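Extracellular ligand-binding receptor (Desulfohalobium retbaense DSM 5692, PDB 5ERE) probably senses small solutes, binding ketoleucine in a periplasmic-binding-protein module and cytosine in the first of two tandem PAS-like sensor domains. Local coordinates at residues Gln411-Leu415 and Asp437-Pro441; Val384-Ile390 and Ile402-Ser407; Leu336-Phe340 and Ser547-His551; Ala378-Val382 and Val393-Tyr398; Gln331-Glu335 and Ile466-Val470. One frame throughout, in Å; residues are numbered along the deposited sequence.

Contact 1: residues Gln411-Leu415 and Asp437-Pro441. With CYT (6-aminopyrimidin-2(1H)-one), chain C.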
# COMPACT_ATOMS: atom_id res chain seq x y z
N GLN A 411 17.04 2.14 32.28
CA GLN A 411 15.63 2.30 32.70
C GLN A 411 15.38 1.77 34.10
O GLN A 411 14.50 2.28 34.81
CB GLN A 411 14.67 1.63 31.71
CG GLN A 411 14.42 0.11 31.87
CD GLN A 411 15.60 -0.72 31.36
OE1 GLN A 411 16.67 -0.19 31.11
NE2 GLN A 411 15.36 -2.01 31.15
N ILE A 412 16.14 0.76 34.50
CA ILE A 412 15.96 0.10 35.79
C ILE A 412 16.50 1.02 36.89
O ILE A 412 15.93 1.13 37.98
CB ILE A 412 16.70 -1.28 35.84
CG1 ILE A 412 16.07 -2.29 34.88
CG2 ILE A 412 16.76 -1.82 37.26
CD1 ILE A 412 14.67 -2.69 35.21
N ILE A 413 17.62 1.66 36.62
CA ILE A 413 18.14 2.68 37.50
C ILE A 413 17.11 3.77 37.73
O ILE A 413 16.83 4.16 38.88
CB ILE A 413 19.45 3.26 36.90
CG1 ILE A 413 20.52 2.17 36.87
CG2 ILE A 413 19.94 4.44 37.71
CD1 ILE A 413 21.83 2.54 36.08
N ARG A 414 16.51 4.24 36.65
CA ARG A 414 15.57 5.35 36.75
C ARG A 414 14.34 4.96 37.54
O ARG A 414 13.84 5.73 38.35
CB ARG A 414 15.19 5.83 35.37
CG ARG A 414 16.35 6.53 34.67
CD ARG A 414 15.93 7.23 33.41
NE ARG A 414 15.66 6.32 32.29
CZ ARG A 414 14.46 6.12 31.74
NH1 ARG A 414 13.38 6.76 32.18
NH2 ARG A 414 14.34 5.29 30.72
N LEU A 415 13.85 3.75 37.32
CA LEU A 415 12.66 3.30 38.06
C LEU A 415 12.99 3.20 39.56
O LEU A 415 12.18 3.54 40.43
CB LEU A 415 12.15 1.96 37.52
CG LEU A 415 10.88 1.42 38.19
CD1 LEU A 415 9.97 0.73 37.19
CD2 LEU A 415 11.25 0.49 39.31
N ASP A 437 11.92 -1.88 26.70
CA ASP A 437 11.29 -2.36 27.93
C ASP A 437 10.35 -1.30 28.53
O ASP A 437 10.76 -0.15 28.72
CB ASP A 437 12.41 -2.70 28.94
CG ASP A 437 11.87 -3.30 30.26
OD1 ASP A 437 10.77 -3.87 30.27
OD2 ASP A 437 12.58 -3.21 31.28
N LEU A 438 9.10 -1.66 28.81
CA LEU A 438 8.19 -0.79 29.55
C LEU A 438 7.97 -1.37 30.93
O LEU A 438 7.52 -2.53 31.05
CB LEU A 438 6.86 -0.63 28.80
CG LEU A 438 5.70 0.12 29.48
CD1 LEU A 438 6.07 1.49 29.93
CD2 LEU A 438 4.55 0.19 28.51
N GLU A 439 8.31 -0.61 31.97
CA GLU A 439 8.18 -1.10 33.35
C GLU A 439 7.35 -0.21 34.25
O GLU A 439 7.41 1.01 34.18
CB GLU A 439 9.55 -1.26 34.01
CG GLU A 439 10.53 -2.16 33.25
CD GLU A 439 11.19 -3.26 34.12
OE1 GLU A 439 10.79 -3.47 35.29
OE2 GLU A 439 12.11 -3.94 33.60
N HIS A 440 6.56 -0.85 35.11
CA HIS A 440 5.87 -0.13 36.18
C HIS A 440 6.36 -0.66 37.52
O HIS A 440 6.58 -1.87 37.68
CB HIS A 440 4.35 -0.28 36.07
CG HIS A 440 3.73 0.59 35.02
ND1 HIS A 440 2.82 1.57 35.32
CD2 HIS A 440 3.90 0.63 33.68
CE1 HIS A 440 2.43 2.17 34.20
NE2 HIS A 440 3.08 1.62 33.20
N PRO A 441 6.50 0.25 38.49
CA PRO A 441 6.83 -0.19 39.84
C PRO A 441 5.67 -0.89 40.51
O PRO A 441 4.49 -0.64 40.20
CB PRO A 441 7.16 1.12 40.57
CG PRO A 441 6.31 2.14 39.88
CD PRO A 441 6.26 1.71 38.43
N3 CYT C . 14.94 -8.17 29.81
C4 CYT C . 13.69 -7.99 30.24
N1 CYT C . 15.56 -6.10 30.81
C2 CYT C . 15.90 -7.24 30.08
O2 CYT C . 17.08 -7.37 29.66
N4 CYT C . 12.78 -8.96 29.95
C5 CYT C . 13.31 -6.82 30.99
C6 CYT C . 14.27 -5.91 31.25
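Leu-415, Glu-439 and Gln-411 give up the most surface where a helix lies on a sheet, and each fills the interface differently. Leu-415 does it by plain packing: its CD1 sits 3.8 Å from CB of Glu-439 and 4.0 Å from CD of Pro-441, and Phe-449 joins this apolar patch. The two axes run nearly parallel, 19° apart and 9.7 Å at closest approach, so that Gln-411 lies nearest Asp-437 and Leu-415, a turn later, nearest Pro-441; Asp-437, Glu-439 and Pro-441 all point toward the helix. This is the helix-on-antiparallel-sheet layering of a PAS-like (Cache) sensor domain, whose cytosine pocket is lined by this sheet and neighbouring loops. Glu-439 belongs to that pocket: Glu-439 OE2 lies 3.3 Å from Ile-412 CD1 and 3.8 Å from CYT C6, while its OE1 is held by Ser-452. Gln-411 turns its amide inward; NE2 donates a 3.0 Å hydrogen bond to OD2 of Asp-437 and another to the cytosine-binding Gln-409. Asp-437 OD2 itself comes within 3.2 Å of CYT C6, and Ser-454 bonds its OD1. Asp-437 OD2 and Glu-439 OE2 are 2.5 Å apart, so one carboxyl group is probably protonated.

Contact 2: residues Val384-Ile390 and Ile402-Ser407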
# COMPACT_ATOMS: atom_id res chain seq x y z
N VAL A 384 10.78 -8.14 38.48
CA VAL A 384 12.14 -7.74 38.86
C VAL A 384 12.09 -7.23 40.30
O VAL A 384 11.33 -6.30 40.60
CB VAL A 384 12.69 -6.63 37.94
CG1 VAL A 384 14.13 -6.26 38.32
CG2 VAL A 384 12.62 -7.05 36.48
N ASP A 385 12.89 -7.80 41.20
CA ASP A 385 12.83 -7.42 42.61
C ASP A 385 13.58 -6.12 42.95
O ASP A 385 14.23 -5.50 42.10
CB ASP A 385 13.34 -8.57 43.52
CG ASP A 385 14.83 -8.87 43.36
OD1 ASP A 385 15.61 -8.00 42.91
OD2 ASP A 385 15.24 -10.01 43.71
N ALA A 386 13.49 -5.74 44.22
CA ALA A 386 14.03 -4.46 44.69
C ALA A 386 15.54 -4.35 44.45
O ALA A 386 16.10 -3.26 44.53
CB ALA A 386 13.68 -4.27 46.17
N THR A 387 16.19 -5.47 44.12
CA THR A 387 17.63 -5.51 43.83
C THR A 387 17.96 -5.42 42.34
O THR A 387 19.11 -5.28 41.96
CB THR A 387 18.28 -6.81 44.39
OG1 THR A 387 18.11 -7.89 43.45
CG2 THR A 387 17.64 -7.20 45.71
N GLY A 388 16.94 -5.47 41.49
CA GLY A 388 17.18 -5.38 40.06
C GLY A 388 17.44 -6.76 39.46
O GLY A 388 18.03 -6.89 38.40
N THR A 389 16.97 -7.80 40.16
CA THR A 389 17.11 -9.18 39.67
C THR A 389 15.78 -9.70 39.12
O THR A 389 14.74 -9.58 39.76
CB THR A 389 17.59 -10.12 40.79
OG1 THR A 389 18.79 -9.62 41.37
CG2 THR A 389 17.86 -11.54 40.21
N ILE A 390 15.80 -10.25 37.91
CA ILE A 390 14.63 -10.88 37.34
C ILE A 390 14.30 -12.12 38.16
O ILE A 390 15.15 -12.99 38.33
CB ILE A 390 14.84 -11.27 35.87
CG1 ILE A 390 15.12 -10.00 35.04
CG2 ILE A 390 13.61 -11.97 35.35
CD1 ILE A 390 15.41 -10.26 33.58
N ILE A 402 15.69 -15.91 34.47
CA ILE A 402 15.46 -15.74 35.91
C ILE A 402 16.80 -15.77 36.62
O ILE A 402 17.67 -16.57 36.29
CB ILE A 402 14.52 -16.80 36.49
CG1 ILE A 402 13.08 -16.54 36.02
CG2 ILE A 402 14.59 -16.79 38.01
CD1 ILE A 402 12.14 -17.71 36.23
N GLY A 403 16.98 -14.84 37.55
CA GLY A 403 18.25 -14.67 38.23
C GLY A 403 19.18 -13.66 37.59
O GLY A 403 20.19 -13.27 38.18
N GLU A 404 18.88 -13.24 36.37
CA GLU A 404 19.72 -12.24 35.72
C GLU A 404 19.67 -10.87 36.43
O GLU A 404 18.59 -10.36 36.76
CB GLU A 404 19.32 -12.10 34.26
CG GLU A 404 19.82 -13.25 33.37
CD GLU A 404 21.23 -13.05 32.86
OE1 GLU A 404 21.87 -12.03 33.23
OE2 GLU A 404 21.71 -13.90 32.09
N ASP A 405 20.85 -10.30 36.67
CA ASP A 405 21.01 -8.97 37.27
C ASP A 405 20.93 -7.91 36.19
O ASP A 405 21.82 -7.82 35.35
CB ASP A 405 22.36 -8.88 38.01
CG ASP A 405 22.67 -7.49 38.59
OD1 ASP A 405 21.82 -6.56 38.64
OD2 ASP A 405 23.83 -7.33 39.04
N ILE A 406 19.84 -7.13 36.20
CA ILE A 406 19.67 -6.03 35.23
C ILE A 406 19.64 -4.68 35.96
O ILE A 406 19.06 -3.70 35.48
CB ILE A 406 18.38 -6.24 34.39
CG1 ILE A 406 17.13 -6.17 35.28
CG2 ILE A 406 18.43 -7.62 33.66
CD1 ILE A 406 15.84 -6.17 34.52
N SER A 407 20.27 -4.63 37.14
CA SER A 407 20.25 -3.43 37.99
C SER A 407 21.03 -2.25 37.36
O SER A 407 20.87 -1.12 37.79
CB SER A 407 20.83 -3.74 39.38
OG SER A 407 22.20 -4.06 39.32
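Val-384, near the end of its strand, turns its side chain inward, and its CG2 touches CD1 of Ile-406 at 3.9 Å. Asp-385 then opens a type I turn that closes at Gly-388, whose N bonds back to Asp-385 O over 2.8 Å. Asp-385 OD1 receives Thr-387 N at 2.9 Å, making an Asx turn, and Thr-389 N at 3.1 Å. Gly-388 has a positive phi and lies so close to Ser-407 that a beta carbon would clash with the serine CB; its O accepts the N of Ile-406 at 2.9 Å. Thr-389 forms a single beta bridge with Asp-405, and its CA makes a CH···O contact of 3.5 Å with Glu-404 O. On the facing loop a second Asx turn links Asp-405 OD1 to Ser-407 N at 2.9 Å. Ile-390 adds two more backbone bonds, its N bonding Glu-404 O at 3.0 Å and its O receiving Gly-403 N at 2.7 Å, while its CG1 packs 3.9 Å from CD1 of Ile-406. A loop is thus zipped by its backbone to a beta-hairpin turn, placing Ile-406 in the cytosine pocket of the PAS-like sensor domain.

Contact 3: residues Leu336-Phe340 and Ser547-His551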
# COMPACT_ATOMS: atom_id res chain seq x y z
N LEU A 336 1.29 3.83 16.67
CA LEU A 336 2.34 3.60 17.66
C LEU A 336 1.94 4.13 19.05
O LEU A 336 2.17 3.45 20.05
CB LEU A 336 3.67 4.23 17.22
CG LEU A 336 4.36 3.50 16.06
CD1 LEU A 336 5.46 4.35 15.39
CD2 LEU A 336 4.92 2.10 16.47
N ASN A 337 1.39 5.34 19.14
CA ASN A 337 0.97 5.85 20.45
C ASN A 337 -0.11 5.00 21.09
O ASN A 337 -0.08 4.79 22.29
CB ASN A 337 0.48 7.30 20.35
CG ASN A 337 1.65 8.29 20.12
OD1 ASN A 337 2.77 8.07 20.61
ND2 ASN A 337 1.39 9.34 19.36
N ALA A 338 -1.04 4.51 20.29
CA ALA A 338 -2.11 3.67 20.83
C ALA A 338 -1.59 2.28 21.25
O ALA A 338 -2.05 1.68 22.23
CB ALA A 338 -3.20 3.54 19.81
N ILE A 339 -0.62 1.76 20.52
CA ILE A 339 -0.01 0.52 20.99
C ILE A 339 0.69 0.73 22.32
O ILE A 339 0.47 -0.03 23.27
CB ILE A 339 0.98 -0.03 19.93
CG1 ILE A 339 0.16 -0.52 18.75
CG2 ILE A 339 1.79 -1.15 20.51
CD1 ILE A 339 1.00 -0.84 17.50
N PHE A 340 1.52 1.76 22.42
CA PHE A 340 2.18 2.09 23.68
C PHE A 340 1.18 2.35 24.83
O PHE A 340 1.42 1.96 25.96
CB PHE A 340 3.07 3.33 23.51
CG PHE A 340 4.44 3.06 22.91
CD1 PHE A 340 5.26 2.04 23.38
CD2 PHE A 340 4.92 3.88 21.88
CE1 PHE A 340 6.55 1.83 22.80
CE2 PHE A 340 6.17 3.66 21.32
CZ PHE A 340 6.98 2.62 21.79
N SER A 547 7.26 12.79 17.08
CA SER A 547 7.79 12.00 18.17
C SER A 547 6.71 11.12 18.75
O SER A 547 5.53 11.47 18.76
CB SER A 547 8.41 12.88 19.25
OG SER A 547 9.55 13.56 18.76
N ILE A 548 7.14 9.96 19.20
CA ILE A 548 6.33 9.01 19.94
C ILE A 548 7.07 8.54 21.19
O ILE A 548 8.30 8.41 21.19
CB ILE A 548 5.98 7.79 19.10
CG1 ILE A 548 7.27 7.27 18.41
CG2 ILE A 548 4.93 8.16 18.06
CD1 ILE A 548 7.21 5.90 18.14
N GLY A 549 6.33 8.25 22.25
CA GLY A 549 6.96 7.71 23.45
C GLY A 549 6.09 7.72 24.69
O GLY A 549 4.91 8.03 24.62
N LEU A 550 6.70 7.37 25.81
CA LEU A 550 6.05 7.38 27.11
C LEU A 550 7.03 7.75 28.22
O LEU A 550 8.23 7.47 28.12
CB LEU A 550 5.45 5.99 27.45
CG LEU A 550 4.33 5.35 26.64
CD1 LEU A 550 4.13 3.89 27.06
CD2 LEU A 550 3.02 6.15 26.82
N HIS A 551 6.49 8.38 29.26
CA HIS A 551 7.20 8.54 30.53
C HIS A 551 8.55 9.25 30.36
O HIS A 551 9.50 8.95 31.09
CB HIS A 551 7.43 7.19 31.20
CG HIS A 551 6.18 6.38 31.39
ND1 HIS A 551 5.08 6.87 32.07
CD2 HIS A 551 5.86 5.12 31.01
CE1 HIS A 551 4.14 5.95 32.09
NE2 HIS A 551 4.58 4.88 31.45
O HOH W 1 2.62 6.99 23.48
O HOH W 2 3.80 10.14 22.28
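Helix 336-340 and strand 547-550 run almost exactly parallel, their axes 3° apart and 8.2 Å at closest approach; Asn-337 CA and Ile-548 CA are 6.2 Å apart. The arrangement is that of a long helix laid along a PAS-like sheet, here the antiparallel sheet of the second sensor domain. Ile-548 fills the gap: its CD1 lies 3.6 Å from CD1 of Leu-336 and 4.0 Å from CE2 of Phe-340, meeting that ring at its edge. Phe-462 of helix 461-470 closes on both Leu-336 and Ile-548. One strand position further, Gly-549 is extended with positive phi, and Leu-550 beyond it sets CD1 3.7 Å from CB of Phe-340, while also touching Leu-438 of the first sensor domain. No direct hydrogen bond joins the segments; the polar link is made through water. Asn-337 OD1 accepts from two waters, at 3.1 and 2.9 Å; the first also donates to Gly-549 O at 2.8 Å, and the second accepts from Gly-549 N at 3.2 Å.

Contact 4: residues Ala378-Val382 and Val393-Tyr398. With CYT (6-aminopyrimidin-2(1H)-one), chain C.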
# COMPACT_ATOMS: atom_id res chain seq x y z
N ALA A 378 4.63 -8.04 22.59
CA ALA A 378 5.58 -8.52 23.60
C ALA A 378 6.40 -9.70 23.10
O ALA A 378 5.93 -10.55 22.37
CB ALA A 378 4.85 -8.92 24.88
N TYR A 379 7.64 -9.72 23.57
CA TYR A 379 8.51 -10.84 23.45
C TYR A 379 8.41 -11.65 24.75
O TYR A 379 8.30 -12.87 24.71
CB TYR A 379 9.93 -10.36 23.22
CG TYR A 379 10.91 -11.48 23.08
CD1 TYR A 379 11.08 -12.12 21.87
CD2 TYR A 379 11.67 -11.91 24.16
CE1 TYR A 379 12.00 -13.13 21.71
CE2 TYR A 379 12.59 -12.93 24.01
CZ TYR A 379 12.76 -13.53 22.78
OH TYR A 379 13.66 -14.55 22.63
N ASN A 380 8.47 -10.96 25.89
CA ASN A 380 8.09 -11.59 27.15
C ASN A 380 7.78 -10.58 28.24
O ASN A 380 7.86 -9.37 28.03
CB ASN A 380 9.15 -12.60 27.64
CG ASN A 380 10.49 -11.96 28.02
OD1 ASN A 380 10.58 -10.80 28.37
ND2 ASN A 380 11.53 -12.77 27.99
N CYS A 381 7.42 -11.10 29.41
CA CYS A 381 7.08 -10.31 30.58
C CYS A 381 7.81 -10.86 31.79
O CYS A 381 7.88 -12.07 32.00
CB CYS A 381 5.56 -10.31 30.84
SG CYS A 381 4.52 -9.77 29.46
N VAL A 382 8.35 -9.95 32.59
CA VAL A 382 9.06 -10.35 33.79
C VAL A 382 8.66 -9.52 34.99
O VAL A 382 8.10 -8.41 34.88
CB VAL A 382 10.58 -10.24 33.62
CG1 VAL A 382 11.06 -11.10 32.48
CG2 VAL A 382 11.00 -8.78 33.42
N VAL A 393 9.15 -14.86 34.95
CA VAL A 393 8.97 -14.56 33.53
C VAL A 393 7.87 -15.41 32.92
O VAL A 393 7.70 -16.56 33.28
CB VAL A 393 10.27 -14.82 32.74
CG1 VAL A 393 10.71 -16.30 32.83
CG2 VAL A 393 10.11 -14.40 31.26
N ALA A 394 7.13 -14.82 31.99
CA ALA A 394 6.28 -15.53 31.07
C ALA A 394 6.55 -15.03 29.66
O ALA A 394 6.71 -13.84 29.47
CB ALA A 394 4.80 -15.35 31.43
N PRO A 395 6.56 -15.92 28.66
CA PRO A 395 6.43 -17.39 28.68
C PRO A 395 7.52 -18.07 29.45
O PRO A 395 8.64 -17.57 29.51
CB PRO A 395 6.54 -17.75 27.21
CG PRO A 395 6.04 -16.58 26.52
CD PRO A 395 6.63 -15.44 27.28
N LYS A 396 7.19 -19.23 30.01
CA LYS A 396 8.15 -19.93 30.85
C LYS A 396 9.32 -20.49 30.04
O LYS A 396 10.34 -20.83 30.62
CB LYS A 396 7.44 -21.04 31.66
CG LYS A 396 6.68 -20.51 32.91
CD LYS A 396 7.64 -19.76 33.89
CE LYS A 396 6.97 -19.23 35.18
NZ LYS A 396 5.87 -18.27 34.95
N GLN A 397 9.21 -20.56 28.72
CA GLN A 397 10.37 -21.01 27.93
C GLN A 397 11.61 -20.08 28.05
O GLN A 397 12.73 -20.45 27.67
CB GLN A 397 9.99 -21.17 26.46
CG GLN A 397 9.71 -19.89 25.70
CD GLN A 397 10.17 -19.95 24.24
OE1 GLN A 397 9.35 -19.86 23.32
NE2 GLN A 397 11.46 -20.10 24.04
N TYR A 398 11.42 -18.87 28.57
CA TYR A 398 12.55 -17.97 28.78
C TYR A 398 13.02 -18.00 30.23
O TYR A 398 13.66 -17.08 30.68
CB TYR A 398 12.17 -16.54 28.38
CG TYR A 398 11.73 -16.45 26.95
CD1 TYR A 398 12.58 -16.83 25.90
CD2 TYR A 398 10.46 -16.02 26.63
CE1 TYR A 398 12.16 -16.75 24.59
CE2 TYR A 398 10.03 -15.96 25.32
CZ TYR A 398 10.87 -16.30 24.31
OH TYR A 398 10.37 -16.22 23.02
N3 CYT C . 14.94 -8.17 29.81
C4 CYT C . 13.69 -7.99 30.24
N1 CYT C . 15.56 -6.10 30.81
C2 CYT C . 15.90 -7.24 30.08
O2 CYT C . 17.08 -7.37 29.66
N4 CYT C . 12.78 -8.96 29.95
C5 CYT C . 13.31 -6.82 30.99
C6 CYT C . 14.27 -5.91 31.25
O HOH W 3 8.14 -14.68 22.82
O HOH W 4 11.93 -16.59 20.83
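A beta-hairpin at the edge of the PAS-like sheet provides this contact, pairing strand 378-385 with strand 390-394 beside the cytosine pocket. Backbone hydrogen bonds set the register. Cys-381 and Ala-394 form an antiparallel hydrogen-bonded pair, Cys-381 N to Ala-394 O at 2.8 Å and Ala-394 N to Cys-381 O at 2.9 Å; Val-382 and Val-393 follow as a non-hydrogen-bonded pair, with Val-393 CA only 3.1 Å from Cys-381 O in a CH···O contact. On the other side of the strand, Tyr-379 and Asn-380 both face Leu-456, a classic beta bulge that turns the chain where the pairing with Ala-394 ends.

Apolar packing joins CG1 of Val-382 to CG2 of Val-393 at 3.6 Å, and CB of Asn-380 makes a van der Waals contact with CD of the cis-proline Pro-395 at 3.8 Å. Among polar groups near the ligand, Asn-380 gives its ND2 to Glu-431, which itself hydrogen-bonds the cytosine, and Asn-380 OD1 comes to 3.3 Å from CYT N4.

Past the pairing, aromatic stacking takes over. The rings of Tyr-379 and Tyr-398 form an offset stack, centroids 4.7 Å apart and planes inclined at 29°. Two waters tie the tyrosines together: one lies 2.6 Å from Tyr-379 O and 2.7 Å from Tyr-398 OH, the other 3.2 Å from Tyr-379 OH and 2.7 Å from Tyr-398 OH.

Contact 5: residues Gln331-Glu335 and Ile466-Val470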
# COMPACT_ATOMS: atom_id res chain seq x y z
N GLN A 331 -0.75 9.04 10.82
CA GLN A 331 -1.42 7.75 11.01
C GLN A 331 -0.49 6.72 11.65
O GLN A 331 -0.92 5.87 12.43
CB GLN A 331 -1.94 7.23 9.67
CG GLN A 331 -3.17 8.02 9.18
CD GLN A 331 -3.64 7.59 7.80
OE1 GLN A 331 -2.95 6.85 7.08
NE2 GLN A 331 -4.82 8.06 7.41
N THR A 332 0.79 6.80 11.33
CA THR A 332 1.76 5.87 11.90
C THR A 332 2.06 6.24 13.34
O THR A 332 2.07 5.36 14.21
CB THR A 332 3.08 5.86 11.08
OG1 THR A 332 2.78 5.61 9.71
CG2 THR A 332 4.10 4.79 11.58
N ALA A 333 2.30 7.54 13.59
CA ALA A 333 2.47 8.05 14.96
C ALA A 333 1.31 7.61 15.84
O ALA A 333 1.50 7.23 17.00
CB ALA A 333 2.55 9.58 14.97
N GLN A 334 0.11 7.69 15.28
CA GLN A 334 -1.09 7.36 16.06
C GLN A 334 -1.18 5.88 16.37
O GLN A 334 -1.58 5.50 17.47
CB GLN A 334 -2.34 7.80 15.32
CG GLN A 334 -2.50 9.30 15.32
CD GLN A 334 -3.66 9.76 14.47
OE1 GLN A 334 -4.33 8.97 13.81
NE2 GLN A 334 -3.88 11.05 14.47
N GLU A 335 -0.85 5.02 15.40
CA GLU A 335 -0.93 3.61 15.70
C GLU A 335 0.08 3.27 16.79
O GLU A 335 -0.23 2.54 17.72
CB GLU A 335 -0.70 2.75 14.47
CG GLU A 335 -0.75 1.27 14.79
CD GLU A 335 -0.89 0.40 13.56
OE1 GLU A 335 -0.77 0.94 12.45
OE2 GLU A 335 -1.12 -0.83 13.71
N ILE A 466 5.53 -0.25 11.18
CA ILE A 466 5.80 0.74 10.14
C ILE A 466 5.67 0.19 8.71
O ILE A 466 5.13 0.86 7.85
CB ILE A 466 7.18 1.37 10.35
CG1 ILE A 466 7.12 2.26 11.58
CG2 ILE A 466 7.60 2.16 9.16
CD1 ILE A 466 8.44 2.59 12.17
N SER A 467 6.20 -1.00 8.44
CA SER A 467 6.18 -1.52 7.09
C SER A 467 4.75 -1.73 6.55
O SER A 467 4.50 -1.60 5.35
CB SER A 467 6.98 -2.85 7.03
OG SER A 467 6.34 -3.83 7.82
N ARG A 468 3.81 -2.07 7.41
CA ARG A 468 2.42 -2.15 6.95
C ARG A 468 1.89 -0.78 6.54
O ARG A 468 1.14 -0.67 5.58
CB ARG A 468 1.52 -2.75 8.03
CG ARG A 468 2.03 -4.09 8.58
CD ARG A 468 0.99 -4.80 9.51
NE ARG A 468 0.59 -3.97 10.65
CZ ARG A 468 0.88 -4.19 11.94
NH1 ARG A 468 1.59 -5.25 12.34
NH2 ARG A 468 0.44 -3.33 12.86
N LYS A 469 2.26 0.25 7.29
CA LYS A 469 1.72 1.58 7.02
C LYS A 469 2.26 2.12 5.68
O LYS A 469 1.52 2.74 4.91
CB LYS A 469 2.06 2.52 8.19
CG LYS A 469 1.15 2.41 9.40
CD LYS A 469 -0.08 3.35 9.25
CE LYS A 469 -1.38 2.60 9.33
NZ LYS A 469 -1.77 2.36 10.73
N VAL A 470 3.54 1.87 5.39
CA VAL A 470 4.20 2.44 4.21
C VAL A 470 4.14 1.57 2.96
O VAL A 470 4.61 1.98 1.90
CB VAL A 470 5.71 2.76 4.47
CG1 VAL A 470 5.85 3.71 5.63
CG2 VAL A 470 6.53 1.54 4.72
O HOH W 5 0.63 -1.17 11.10
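Charge pairing between two helices dominates this partly buried contact, in which the long helix 324-357 meets the shorter helix 461-470 that follows strand 449-457 in the chain. Both helices lie against the antiparallel sheet of the second PAS-like domain. The segments run roughly antiparallel, at 150°, and their axes come no nearer than 10.3 Å, a spacing bridged by long side chains. Lys-469 buries the most surface. Its bent chain crosses toward the first helix, CD lying 4.3 Å from CB of Gln-331 and CB 3.5 Å from OG1 of Thr-332, whose hydroxyl is bonded to Leu-328 O one turn earlier. Deeper in, CG2 of Thr-332 meets CG1 of Ile-466 at 3.9 Å, and both residues rest on Ile-477 and Leu-557 of the sheet. At the outer side Glu-335 unites two cations in a salt-bridge network. Arg-468, which also bonds Tyr-377, gives a weak 3.1 Å hydrogen bond from NH2 to Glu-335 OE2, and a water bridges that NH2 to Glu-335 OE1. The other bridge is very short, with Lys-469 NZ 2.4 Å from Glu-335 OE1.

Overall arrangement
Contacts 1, 2 and 4 belong to the first PAS-like domain and reach one antiparallel sheet; each includes residues of the cytosine pocket. Their centres lie 12 to 17 Å apart. Contacts 2 and 4 share strand 378-385 and interleave along the chain, whereas contact 1 follows both. Contacts 3 and 5, with centres 12 Å apart, share helix 324-357 and pack it on the second domain and on helix 461-470. Contact 1 touches contact 3 through Leu-438 and Leu-550, where the two sensor domains meet. Contacts 3 and 5 enclose the other three along the chain. Helix 324-357 physically links the two modules: besides packing on the second sheet, its Met-343 and Asp-344 touch Leu-438 of the first.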